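Local coordinates for AB hydrolase-1 domain-containing protein (Parabacteroides distasonis, PDB 4Q34) that is probably an esterase of the alpha/beta hydrolase family, acting on a substrate that is not yet known, at residues 114-119 against 138-143; 271-276 against 281-286. One frame throughout, in Å; residues are numbered along the deposited sequence.

After the N-terminal strands and strand 83-87, the chain passes through helix 109-115, forms the small hairpin 119-120 and 123-124, and enters helix 134-142. Contact 1 closes this loop, bringing 114-119 against 138-143. Both lie in the excursion between strands 83-87 and 170-175 of the main sheet, and the second helix also reaches the other subunit. Contact 2 comes much later and closes a far shorter loop, the turn from helix 257-277 into strand 283-287. The two loops follow in series, neither enclosing nor crossing the other, and their centres lie about 29 Å apart. Helix 257-277 connects their surroundings: it also touches N114 and R117.

Contact 1. Residues 114-119 against 138-143; sequences NRFRVG and DQYFRQ
Y140 reaches from helix 134-142 to F116 and V118, which follow helix 109-115 in the chain between strands 83-87 and 170-175 of this alpha/beta hydrolase fold. Helix 109-115 ends in a Schellman motif: R117 has positive phi, and its N bonds back to N114 O. R117 leaves the backbone away from Y140, and its guanidinium forms a salt bridge with E199, whereas F116 and V118 on either side of it are directed at Y140.

The F116 and Y140 rings meet obliquely, their planes at 74°. Their centroids are 5.9 Å apart. The approach is made by F116 CD2, which comes to 3.7 Å from Y140 CZ. F299 and H298 add further ring contacts to F116, while F130 meets Y140 edge-to-face. The aliphatic part is smaller: V118 CG2 lies 3.9 Å from Y140 CE2.

Polar contacts hold the far side of helix 134-142. R142 NE donates to D138 OD1 at 2.8 Å, on the syn side of the carboxylate but 32° out of its plane. The remaining guanidinium nitrogens bond to T19, G31 and H33 of the second subunit, so the helix joins this buried cluster to the dimer interface.

Y140 extends its ring away from the backbone N (chi1 -162°), which brings OH to 3.1 Å from both F116 CB and F116 CD2.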
ATOM      1  N   ASN A 114      22.544   8.305  -7.278  1.00 21.67           N
ATOM      2  CA  ASN A 114      23.136   8.616  -8.585  1.00 22.69           C
ATOM      3  C   ASN A 114      22.266   8.217  -9.766  1.00 21.54           C
ATOM      4  O   ASN A 114      22.068   8.991 -10.677  1.00 20.77           O
ATOM      5  CB  ASN A 114      24.475   7.898  -8.725  1.00 24.25           C
ATOM      6  CG  ASN A 114      25.543   8.476  -7.843  1.00 25.09           C
ATOM      7  OD1 ASN A 114      25.265   9.095  -6.829  1.00 24.09           O
ATOM      8  ND2 ASN A 114      26.784   8.261  -8.226  1.00 25.10           N
ATOM      9  N   ARG A 115      21.728   6.991  -9.724  1.00 20.82           N
ATOM     10  CA  ARG A 115      20.891   6.452 -10.784  1.00 21.41           C
ATOM     11  C   ARG A 115      19.665   7.332 -11.047  1.00 21.72           C
ATOM     12  O   ARG A 115      19.202   7.444 -12.183  1.00 20.55           O
ATOM     13  CB  ARG A 115      20.404   5.057 -10.365  1.00 23.20           C
ATOM     14  CG  ARG A 115      19.404   4.418 -11.287  1.00 27.14           C
ATOM     15  CD  ARG A 115      19.962   4.291 -12.694  1.00 32.63           C
ATOM     16  NE  ARG A 115      19.153   3.408 -13.538  1.00 36.30           N
ATOM     17  CZ  ARG A 115      19.524   3.031 -14.762  1.00 37.34           C
ATOM     18  NH1 ARG A 115      20.671   3.461 -15.278  1.00 30.09           N
ATOM     19  NH2 ARG A 115      18.763   2.200 -15.454  1.00 35.48           N
ATOM     20  N   PHE A 116      19.154   7.942  -9.982  1.00 20.10           N
ATOM     21  CA  PHE A 116      17.986   8.833 -10.051  1.00 19.21           C
ATOM     22  C   PHE A 116      18.333  10.284 -10.383  1.00 19.95           C
ATOM     23  O   PHE A 116      17.446  11.132 -10.510  1.00 19.73           O
ATOM     24  CB  PHE A 116      17.185   8.752  -8.746  1.00 19.87           C
ATOM     25  CG  PHE A 116      16.515   7.406  -8.514  1.00 19.24           C
ATOM     26  CD1 PHE A 116      16.271   6.526  -9.581  1.00 19.98           C
ATOM     27  CD2 PHE A 116      16.130   7.025  -7.238  1.00 21.89           C
ATOM     28  CE1 PHE A 116      15.620   5.323  -9.380  1.00 22.58           C
ATOM     29  CE2 PHE A 116      15.483   5.818  -7.037  1.00 21.50           C
ATOM     30  CZ  PHE A 116      15.213   4.978  -8.105  1.00 23.25           C
ATOM     31  N   ARG A 117      19.640  10.540 -10.496  1.00 20.55           N
ATOM     32  CA  ARG A 117      20.186  11.814 -10.894  1.00 21.11           C
ATOM     33  C   ARG A 117      19.806  12.916  -9.904  1.00 21.38           C
ATOM     34  O   ARG A 117      19.542  14.056 -10.275  1.00 21.60           O
ATOM     35  CB  ARG A 117      19.800  12.134 -12.325  1.00 21.70           C
ATOM     36  CG  ARG A 117      20.204  11.060 -13.335  1.00 20.97           C
ATOM     37  CD  ARG A 117      20.304  11.546 -14.797  1.00 20.54           C
ATOM     38  NE  ARG A 117      19.198  12.452 -15.109  1.00 19.08           N
ATOM     39  CZ  ARG A 117      17.954  12.074 -15.348  1.00 20.15           C
ATOM     40  NH1 ARG A 117      17.632  10.789 -15.362  1.00 19.76           N
ATOM     41  NH2 ARG A 117      17.011  12.985 -15.500  1.00 19.48           N
ATOM     42  N   VAL A 118      19.858  12.593  -8.626  1.00 20.04           N
ATOM     43  CA  VAL A 118      19.769  13.628  -7.585  1.00 20.90           C
ATOM     44  C   VAL A 118      21.132  14.317  -7.504  1.00 23.00           C
ATOM     45  O   VAL A 118      21.218  15.494  -7.223  1.00 23.66           O
ATOM     46  CB  VAL A 118      19.395  13.035  -6.216  1.00 21.94           C
ATOM     47  CG1 VAL A 118      19.278  14.112  -5.150  1.00 23.67           C
ATOM     48  CG2 VAL A 118      18.074  12.283  -6.318  1.00 22.25           C
ATOM     49  N   GLY A 119      22.176  13.568  -7.818  1.00 25.12           N
ATOM     50  CA  GLY A 119      23.546  14.089  -7.725  1.00 25.08           C
ATOM     51  C   GLY A 119      24.543  12.964  -7.878  1.00 26.09           C
ATOM     52  O   GLY A 119      24.194  11.846  -8.208  1.00 24.95           O
ATOM     53  N   ASP A 138      15.707  10.458   3.860  1.00 21.56           N
ATOM     54  CA  ASP A 138      15.159   9.355   4.627  1.00 21.51           C
ATOM     55  C   ASP A 138      13.852   8.864   3.990  1.00 19.82           C
ATOM     56  O   ASP A 138      13.660   7.665   3.741  1.00 18.43           O
ATOM     57  CB  ASP A 138      14.891   9.797   6.090  1.00 23.85           C
ATOM     58  CG  ASP A 138      14.297   8.680   6.967  1.00 30.57           C
ATOM     59  OD1 ASP A 138      14.954   7.658   7.163  1.00 32.85           O
ATOM     60  OD2 ASP A 138      13.142   8.809   7.460  1.00 36.04           O
ATOM     61  N   GLN A 139      12.935   9.791   3.724  1.00 18.85           N
ATOM     62  CA  GLN A 139      11.698   9.443   3.061  1.00 18.03           C
ATOM     63  C   GLN A 139      11.891   8.810   1.707  1.00 17.85           C
ATOM     64  O   GLN A 139      11.198   7.853   1.354  1.00 17.47           O
ATOM     65  CB  GLN A 139      10.757  10.650   2.892  1.00 20.13           C
ATOM     66  CG  GLN A 139      10.114  11.130   4.193  1.00 20.39           C
ATOM     67  CD  GLN A 139       9.274  10.082   4.881  1.00 18.92           C
ATOM     68  OE1 GLN A 139       8.396   9.501   4.284  1.00 19.32           O
ATOM     69  NE2 GLN A 139       9.553   9.832   6.138  1.00 21.34           N
ATOM     70  N   TYR A 140      12.819   9.372   0.948  1.00 19.39           N
ATOM     71  CA  TYR A 140      13.149   8.887  -0.402  1.00 18.48           C
ATOM     72  C   TYR A 140      13.606   7.446  -0.383  1.00 18.48           C
ATOM     73  O   TYR A 140      13.140   6.650  -1.207  1.00 17.50           O
ATOM     74  CB  TYR A 140      14.274   9.724  -0.956  1.00 19.74           C
ATOM     75  CG  TYR A 140      14.487   9.694  -2.458  1.00 17.93           C
ATOM     76  CD1 TYR A 140      13.463   9.974  -3.368  1.00 20.24           C
ATOM     77  CD2 TYR A 140      15.776   9.540  -2.945  1.00 19.12           C
ATOM     78  CE1 TYR A 140      13.719  10.058  -4.727  1.00 19.99           C
ATOM     79  CE2 TYR A 140      16.039   9.604  -4.306  1.00 19.04           C
ATOM     80  CZ  TYR A 140      15.038   9.890  -5.185  1.00 20.39           C
ATOM     81  OH  TYR A 140      15.333   9.973  -6.531  1.00 21.07           O
ATOM     82  N   PHE A 141      14.493   7.068   0.549  1.00 18.35           N
ATOM     83  CA  PHE A 141      14.910   5.671   0.576  1.00 17.90           C
ATOM     84  C   PHE A 141      13.815   4.729   1.072  1.00 17.33           C
ATOM     85  O   PHE A 141      13.724   3.600   0.620  1.00 18.27           O
ATOM     86  CB  PHE A 141      16.177   5.443   1.348  1.00 20.44           C
ATOM     87  CG  PHE A 141      17.369   6.171   0.769  1.00 21.47           C
ATOM     88  CD1 PHE A 141      17.630   6.128  -0.592  1.00 25.55           C
ATOM     89  CD2 PHE A 141      18.223   6.837   1.596  1.00 26.79           C
ATOM     90  CE1 PHE A 141      18.763   6.767  -1.102  1.00 26.48           C
ATOM     91  CE2 PHE A 141      19.345   7.491   1.092  1.00 31.17           C
ATOM     92  CZ  PHE A 141      19.593   7.459  -0.258  1.00 27.25           C
ATOM     93  N   ARG A 142      12.964   5.235   1.965  1.00 18.89           N
ATOM     94  CA  ARG A 142      11.901   4.411   2.541  1.00 18.97           C
ATOM     95  C   ARG A 142      10.683   4.290   1.649  1.00 18.29           C
ATOM     96  O   ARG A 142       9.787   3.498   1.982  1.00 19.07           O
ATOM     97  CB  ARG A 142      11.485   4.956   3.906  1.00 18.01           C
ATOM     98  CG  ARG A 142      12.635   4.866   4.904  1.00 18.48           C
ATOM     99  CD  ARG A 142      12.204   5.310   6.308  1.00 20.31           C
ATOM    100  NE  ARG A 142      13.289   5.373   7.267  1.00 18.82           N
ATOM    101  CZ  ARG A 142      13.857   4.344   7.845  1.00 17.43           C
ATOM    102  NH1 ARG A 142      13.425   3.106   7.628  1.00 16.97           N
ATOM    103  NH2 ARG A 142      14.844   4.543   8.703  1.00 19.78           N
ATOM    104  N   GLN A 143      10.629   5.004   0.526  1.00 17.00           N
ATOM    105  CA  GLN A 143       9.578   4.737  -0.471  1.00 16.84           C
ATOM    106  C   GLN A 143       9.926   3.575  -1.444  1.00 19.21           C
ATOM    107  O   GLN A 143       9.158   3.254  -2.366  1.00 19.20           O
ATOM    108  CB  GLN A 143       9.186   6.010  -1.225  1.00 19.85           C
ATOM    109  CG  GLN A 143      10.150   6.491  -2.270  1.00 18.82           C
ATOM    110  CD  GLN A 143       9.626   7.737  -2.989  1.00 21.34           C
ATOM    111  OE1 GLN A 143       9.216   8.704  -2.346  1.00 23.16           O
ATOM    112  NE2 GLN A 143       9.647   7.709  -4.317  1.00 20.93           N
TER

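Contact 2. Residues 271-276 against 281-286; sequences IWAKML and GDVTVI
V283 packs on A273, W272 and L276 where helix 257-277 runs back alongside strand 283-287, in the beta-alpha-beta unit that begins at strand 242-246. The axes of 271-276 and 283-286 approach to 7.8 Å and run nearly antiparallel, at 157°. Along the V283 side chain, CB lies 3.8 Å from A273 CB, and its two methyls then part. CG1, anti to the backbone N (chi1 -175°), comes to 3.5 Å from A273 CB and extends to the indole, 4.2 Å from W272 CZ3. CG2 goes to the other neighbour, L276, meeting CD1 at 3.9 Å and also touching its CB.

The helical residues pack on one another as well. L276 CD1 sits over the centre of one face of the W272 ring, 3.5 Å above its plane, in a CH-pi arrangement, while W272 NE1 is bonded to P205 O. Two residues further along the strand, V285 places CG2 against A273 CB, so this alanine methyl touches both valines.

Where the helix gives way to the turn, G281 N donates to L276 O at 2.8 Å, the donor lying 40° above the carbonyl plane. N277 OD1 accepts from V283 N nearby. The chemistry thus divides in two: between 271-276 and 283-286 the side chains meet through apolar contacts, while these two hydrogen bonds at the turn hold the ends of helix and strand together.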
ATOM      1  N   ILE A 271      14.307   8.645 -31.616  1.00 22.60           N
ATOM      2  CA  ILE A 271      14.362   7.830 -32.822  1.00 22.28           C
ATOM      3  C   ILE A 271      13.071   7.027 -32.967  1.00 20.93           C
ATOM      4  O   ILE A 271      12.456   7.025 -34.034  1.00 21.48           O
ATOM      5  CB  ILE A 271      15.572   6.898 -32.808  1.00 23.84           C
ATOM      6  CG1 ILE A 271      16.855   7.756 -32.917  1.00 27.35           C
ATOM      7  CG2 ILE A 271      15.470   5.877 -33.933  1.00 27.41           C
ATOM      8  CD1 ILE A 271      18.146   6.993 -32.606  1.00 27.53           C
ATOM      9  N   TRP A 272      12.665   6.399 -31.871  1.00 19.84           N
ATOM     10  CA  TRP A 272      11.405   5.636 -31.792  1.00 19.33           C
ATOM     11  C   TRP A 272      10.183   6.479 -32.179  1.00 20.01           C
ATOM     12  O   TRP A 272       9.387   6.065 -33.024  1.00 19.68           O
ATOM     13  CB  TRP A 272      11.232   5.115 -30.367  1.00 19.28           C
ATOM     14  CG  TRP A 272      10.126   4.117 -30.139  1.00 18.79           C
ATOM     15  CD1 TRP A 272      10.086   2.840 -30.607  1.00 20.02           C
ATOM     16  CD2 TRP A 272       8.983   4.271 -29.302  1.00 18.79           C
ATOM     17  NE1 TRP A 272       8.957   2.193 -30.129  1.00 19.40           N
ATOM     18  CE2 TRP A 272       8.270   3.052 -29.327  1.00 19.44           C
ATOM     19  CE3 TRP A 272       8.477   5.328 -28.529  1.00 19.18           C
ATOM     20  CZ2 TRP A 272       7.105   2.872 -28.638  1.00 18.53           C
ATOM     21  CZ3 TRP A 272       7.298   5.146 -27.850  1.00 19.32           C
ATOM     22  CH2 TRP A 272       6.627   3.928 -27.899  1.00 19.84           C
ATOM     23  N   ALA A 273      10.115   7.700 -31.638  1.00 17.98           N
ATOM     24  CA  ALA A 273       9.013   8.620 -31.942  1.00 18.95           C
ATOM     25  C   ALA A 273       9.004   8.952 -33.435  1.00 21.01           C
ATOM     26  O   ALA A 273       7.964   8.941 -34.075  1.00 20.91           O
ATOM     27  CB  ALA A 273       9.128   9.906 -31.125  1.00 20.71           C
ATOM     28  N   LYS A 274      10.170   9.261 -33.983  1.00 21.10           N
ATOM     29  CA  LYS A 274      10.281   9.593 -35.400  1.00 22.68           C
ATOM     30  C   LYS A 274       9.761   8.430 -36.274  1.00 23.36           C
ATOM     31  O   LYS A 274       8.962   8.624 -37.200  1.00 22.11           O
ATOM     32  CB  LYS A 274      11.724   9.994 -35.730  1.00 26.38           C
ATOM     33  CG  LYS A 274      12.010  10.199 -37.213  1.00 34.80           C
ATOM     34  CD  LYS A 274      11.090  11.217 -37.829  1.00 39.72           C
ATOM     35  CE  LYS A 274      11.661  11.699 -39.161  1.00 51.08           C
ATOM     36  NZ  LYS A 274      10.613  12.448 -39.904  1.00 51.93           N
HETATM   37  N   MSE A 275      10.191   7.209 -35.951  1.00 22.15           N
HETATM   38  CA  MSE A 275       9.810   6.061 -36.721  1.00 22.04           C
HETATM   39  C   MSE A 275       8.333   5.823 -36.645  1.00 20.25           C
HETATM   40  O   MSE A 275       7.717   5.516 -37.652  1.00 21.98           O
HETATM   41  CB  MSE A 275      10.579   4.835 -36.233  1.00 24.12           C
HETATM   42  CG  MSE A 275      12.009   4.981 -36.728  1.00 33.41           C
HETATM   43 SE   MSE A 275      13.043   3.442 -36.087  0.75 47.79          SE
HETATM   44  CE  MSE A 275      11.829   2.070 -36.835  1.00 31.85           C
ATOM     45  N   LEU A 276       7.746   5.984 -35.466  1.00 18.58           N
ATOM     46  CA  LEU A 276       6.275   5.836 -35.351  1.00 18.55           C
ATOM     47  C   LEU A 276       5.517   6.962 -36.051  1.00 20.30           C
ATOM     48  O   LEU A 276       4.510   6.736 -36.733  1.00 20.64           O
ATOM     49  CB  LEU A 276       5.854   5.724 -33.897  1.00 18.02           C
ATOM     50  CG  LEU A 276       6.177   4.379 -33.238  1.00 17.08           C
ATOM     51  CD1 LEU A 276       6.084   4.456 -31.711  1.00 18.51           C
ATOM     52  CD2 LEU A 276       5.272   3.283 -33.787  1.00 18.19           C
ATOM     53  N   GLY A 281       1.871   7.742 -36.515  1.00 20.13           N
ATOM     54  CA  GLY A 281       1.670   7.858 -35.086  1.00 18.52           C
ATOM     55  C   GLY A 281       1.662   9.297 -34.585  1.00 18.88           C
ATOM     56  O   GLY A 281       1.774  10.241 -35.354  1.00 21.15           O
ATOM     57  N   ASP A 282       1.556   9.413 -33.271  1.00 19.28           N
ATOM     58  CA  ASP A 282       1.507  10.685 -32.567  1.00 20.17           C
ATOM     59  C   ASP A 282       2.296  10.544 -31.273  1.00 19.63           C
ATOM     60  O   ASP A 282       1.707  10.402 -30.191  1.00 19.77           O
ATOM     61  CB  ASP A 282       0.058  11.034 -32.276  1.00 20.40           C
ATOM     62  CG  ASP A 282      -0.091  12.345 -31.551  1.00 25.89           C
ATOM     63  OD1 ASP A 282       0.921  13.052 -31.365  1.00 26.33           O
ATOM     64  OD2 ASP A 282      -1.229  12.671 -31.177  1.00 26.01           O
ATOM     65  N   VAL A 283       3.631  10.558 -31.403  1.00 20.03           N
ATOM     66  CA  VAL A 283       4.517  10.412 -30.282  1.00 18.03           C
ATOM     67  C   VAL A 283       5.344  11.682 -30.129  1.00 19.09           C
ATOM     68  O   VAL A 283       5.932  12.140 -31.087  1.00 22.18           O
ATOM     69  CB  VAL A 283       5.457   9.211 -30.490  1.00 19.53           C
ATOM     70  CG1 VAL A 283       6.306   8.993 -29.260  1.00 21.37           C
ATOM     71  CG2 VAL A 283       4.655   7.967 -30.874  1.00 20.05           C
ATOM     72  N   THR A 284       5.348  12.217 -28.927  1.00 17.56           N
ATOM     73  CA  THR A 284       6.059  13.465 -28.592  1.00 20.11           C
ATOM     74  C   THR A 284       7.060  13.123 -27.516  1.00 20.09           C
ATOM     75  O   THR A 284       6.719  12.449 -26.536  1.00 20.45           O
ATOM     76  CB  THR A 284       5.056  14.501 -28.056  1.00 21.35           C
ATOM     77  OG1 THR A 284       4.045  14.757 -29.049  1.00 23.11           O
ATOM     78  CG2 THR A 284       5.734  15.815 -27.712  1.00 26.92           C
ATOM     79  N   VAL A 285       8.297  13.585 -27.693  1.00 18.77           N
ATOM     80  CA  VAL A 285       9.302  13.442 -26.684  1.00 19.48           C
ATOM     81  C   VAL A 285       9.746  14.820 -26.248  1.00 21.65           C
ATOM     82  O   VAL A 285      10.127  15.617 -27.089  1.00 23.57           O
ATOM     83  CB  VAL A 285      10.503  12.661 -27.192  1.00 21.74           C
ATOM     84  CG1 VAL A 285      11.544  12.507 -26.096  1.00 23.86           C
ATOM     85  CG2 VAL A 285      10.055  11.301 -27.711  1.00 23.84           C
ATOM     86  N   ILE A 286       9.658  15.075 -24.946  1.00 19.78           N
ATOM     87  CA  ILE A 286       9.987  16.374 -24.365  1.00 22.70           C
ATOM     88  C   ILE A 286      11.122  16.239 -23.372  1.00 22.62           C
ATOM     89  O   ILE A 286      11.024  15.480 -22.403  1.00 22.69           O
ATOM     90  CB  ILE A 286       8.741  16.957 -23.693  1.00 24.81           C
ATOM     91  CG1 ILE A 286       7.765  17.387 -24.788  1.00 27.20           C
ATOM     92  CG2 ILE A 286       9.121  18.144 -22.816  1.00 25.81           C
ATOM     93  CD1 ILE A 286       6.382  17.652 -24.310  1.00 30.95           C
TER